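Local coordinates for protein ferric enterobactin receptor PIRA (PDB 5FP2) that probably takes up ferric enterobactin, and perhaps siderophore-drug conjugates, across the outer membrane of Pseudomonas aeruginosa as a TonB-dependent receptor, at residues Tyr317-Asn322 / Ala345-Asn350. Residues are numbered along the deposited sequence; the frame is centred on the assembly and turned at random.
Sequences YDSTRN and ASKLEN
The Leu348 carbonyl O receives the backbone N-H of Thr320 at 2.8 Å and, beside it, a CA-H...O contact from Ser319. Thr320 O repays the bond, accepting Leu348 N at 2.9 Å. Two further such pairs, Asp318 with Asn350 and Asn322 with Ser346, make a ladder of six backbone bonds between antiparallel strands. The last rung is the longest, Ser346 N to Asn322 O at 3.2 Å, its donor tilted from the carbonyl plane.

Between the rungs lie the non-hydrogen-bonded pairs, Ser319 with Glu349 and Arg321 with Lys347, whose side chains rise on the same face as Tyr317. The Tyr317 CG stands anti to the backbone N (chi1 171°), and the ring reaches over to Glu349. There OE1 lies at the ring's edge, in its plane, and takes a weak hydrogen bond from the Tyr317 OH, with the carboxylate turned 86° to the ring. Further along, Arg321 and Lys347 run side by side, pointing the same way. The model places NH1 of Arg321 3.0 Å from NZ of Lys347; two like-charged donors make no hydrogen bond with each other, and at this resolution so close an approach is doubtful.

The other face carries Asp318, Thr320, Asn322, Ser346, Leu348 and Asn350. Here Ser346 OG packs against Asn322 CB at 3.6 Å, while Asp318 OD2, near Asn350 CB, has its salt bridge with Arg352.

This is ordinary meander pairing of neighbouring strands in the 22-stranded barrel of a TonB-dependent receptor, with a bound n-octane about 7 Å from the Tyr317 side chain. Strand 292-306 flanks 317-322, bonding to Tyr317, Ser319 and Arg321 through the backbone, and strand 367-381 does the same for Lys347 and Glu349 on the far side.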
# COMPACT_ATOMS: atom_id res chain seq x y z
N TYR A 317 -19.14 2.00 -2.51
CA TYR A 317 -19.39 3.42 -2.67
C TYR A 317 -18.51 4.24 -1.74
O TYR A 317 -18.26 3.82 -0.61
CB TYR A 317 -20.86 3.72 -2.40
CG TYR A 317 -21.18 5.19 -2.33
CD1 TYR A 317 -21.40 5.92 -3.48
CD2 TYR A 317 -21.30 5.84 -1.10
CE1 TYR A 317 -21.74 7.26 -3.41
CE2 TYR A 317 -21.62 7.18 -1.03
CZ TYR A 317 -21.85 7.88 -2.19
OH TYR A 317 -22.12 9.22 -2.13
N ASP A 318 -17.94 5.33 -2.25
CA ASP A 318 -17.16 6.28 -1.44
C ASP A 318 -17.67 7.71 -1.69
O ASP A 318 -17.85 8.13 -2.84
CB ASP A 318 -15.67 6.25 -1.81
CG ASP A 318 -15.10 4.83 -1.93
OD1 ASP A 318 -15.52 3.94 -1.16
OD2 ASP A 318 -14.19 4.63 -2.77
N SER A 319 -17.89 8.47 -0.62
CA SER A 319 -18.06 9.91 -0.74
C SER A 319 -16.88 10.58 -0.07
O SER A 319 -16.23 9.96 0.77
CB SER A 319 -19.38 10.37 -0.11
OG SER A 319 -19.19 11.28 0.96
N THR A 320 -16.58 11.81 -0.47
CA THR A 320 -15.61 12.63 0.22
C THR A 320 -15.98 14.09 0.08
O THR A 320 -16.16 14.57 -1.03
CB THR A 320 -14.22 12.44 -0.40
OG1 THR A 320 -13.97 11.04 -0.55
CG2 THR A 320 -13.15 13.09 0.47
N ARG A 321 -16.07 14.79 1.21
CA ARG A 321 -16.30 16.23 1.19
C ARG A 321 -15.09 16.95 1.74
O ARG A 321 -14.48 16.49 2.69
CB ARG A 321 -17.53 16.59 2.01
CG ARG A 321 -18.83 16.24 1.31
CD ARG A 321 -20.07 16.60 2.14
NE ARG A 321 -20.35 15.67 3.24
CZ ARG A 321 -20.65 14.37 3.09
NH1 ARG A 321 -20.61 13.78 1.89
NH2 ARG A 321 -20.96 13.65 4.16
N ASN A 322 -14.73 18.07 1.12
CA ASN A 322 -13.62 18.89 1.57
C ASN A 322 -14.07 20.32 1.81
O ASN A 322 -14.52 20.98 0.88
CB ASN A 322 -12.51 18.92 0.51
CG ASN A 322 -11.81 17.59 0.35
OD1 ASN A 322 -11.08 17.15 1.24
ND2 ASN A 322 -11.99 16.95 -0.80
N ALA A 345 -16.86 24.43 -0.90
CA ALA A 345 -16.79 23.00 -0.59
C ALA A 345 -16.70 22.20 -1.89
O ALA A 345 -16.95 22.74 -2.97
CB ALA A 345 -18.03 22.57 0.19
N SER A 346 -16.32 20.93 -1.80
CA SER A 346 -16.26 20.08 -2.98
C SER A 346 -16.52 18.63 -2.61
O SER A 346 -16.07 18.18 -1.56
CB SER A 346 -14.89 20.21 -3.65
OG SER A 346 -13.87 19.99 -2.69
N LYS A 347 -17.30 17.93 -3.42
CA LYS A 347 -17.69 16.56 -3.11
C LYS A 347 -17.29 15.64 -4.24
O LYS A 347 -17.48 15.96 -5.41
CB LYS A 347 -19.19 16.45 -2.87
CG LYS A 347 -19.70 15.03 -2.63
CD LYS A 347 -21.17 15.01 -2.22
CE LYS A 347 -21.51 13.87 -1.27
NZ LYS A 347 -22.62 14.20 -0.32
N LEU A 348 -16.80 14.46 -3.86
CA LEU A 348 -16.29 13.47 -4.80
C LEU A 348 -16.95 12.15 -4.44
O LEU A 348 -17.07 11.83 -3.26
CB LEU A 348 -14.77 13.33 -4.66
CG LEU A 348 -14.10 12.25 -5.54
CD1 LEU A 348 -14.10 12.60 -7.02
CD2 LEU A 348 -12.67 11.95 -5.09
N GLU A 349 -17.33 11.37 -5.44
CA GLU A 349 -17.95 10.07 -5.19
C GLU A 349 -17.60 8.99 -6.19
O GLU A 349 -17.76 9.18 -7.39
CB GLU A 349 -19.45 10.22 -5.20
CG GLU A 349 -19.88 11.61 -4.79
CD GLU A 349 -21.35 11.70 -4.66
OE1 GLU A 349 -22.02 10.73 -5.05
OE2 GLU A 349 -21.80 12.74 -4.14
N ASN A 350 -17.32 7.79 -5.67
CA ASN A 350 -16.99 6.64 -6.49
C ASN A 350 -17.98 5.51 -6.36
O ASN A 350 -18.22 5.01 -5.27
CB ASN A 350 -15.62 6.11 -6.12
CG ASN A 350 -14.51 6.89 -6.78
OD1 ASN A 350 -14.23 6.71 -7.97
ND2 ASN A 350 -13.96 7.84 -6.04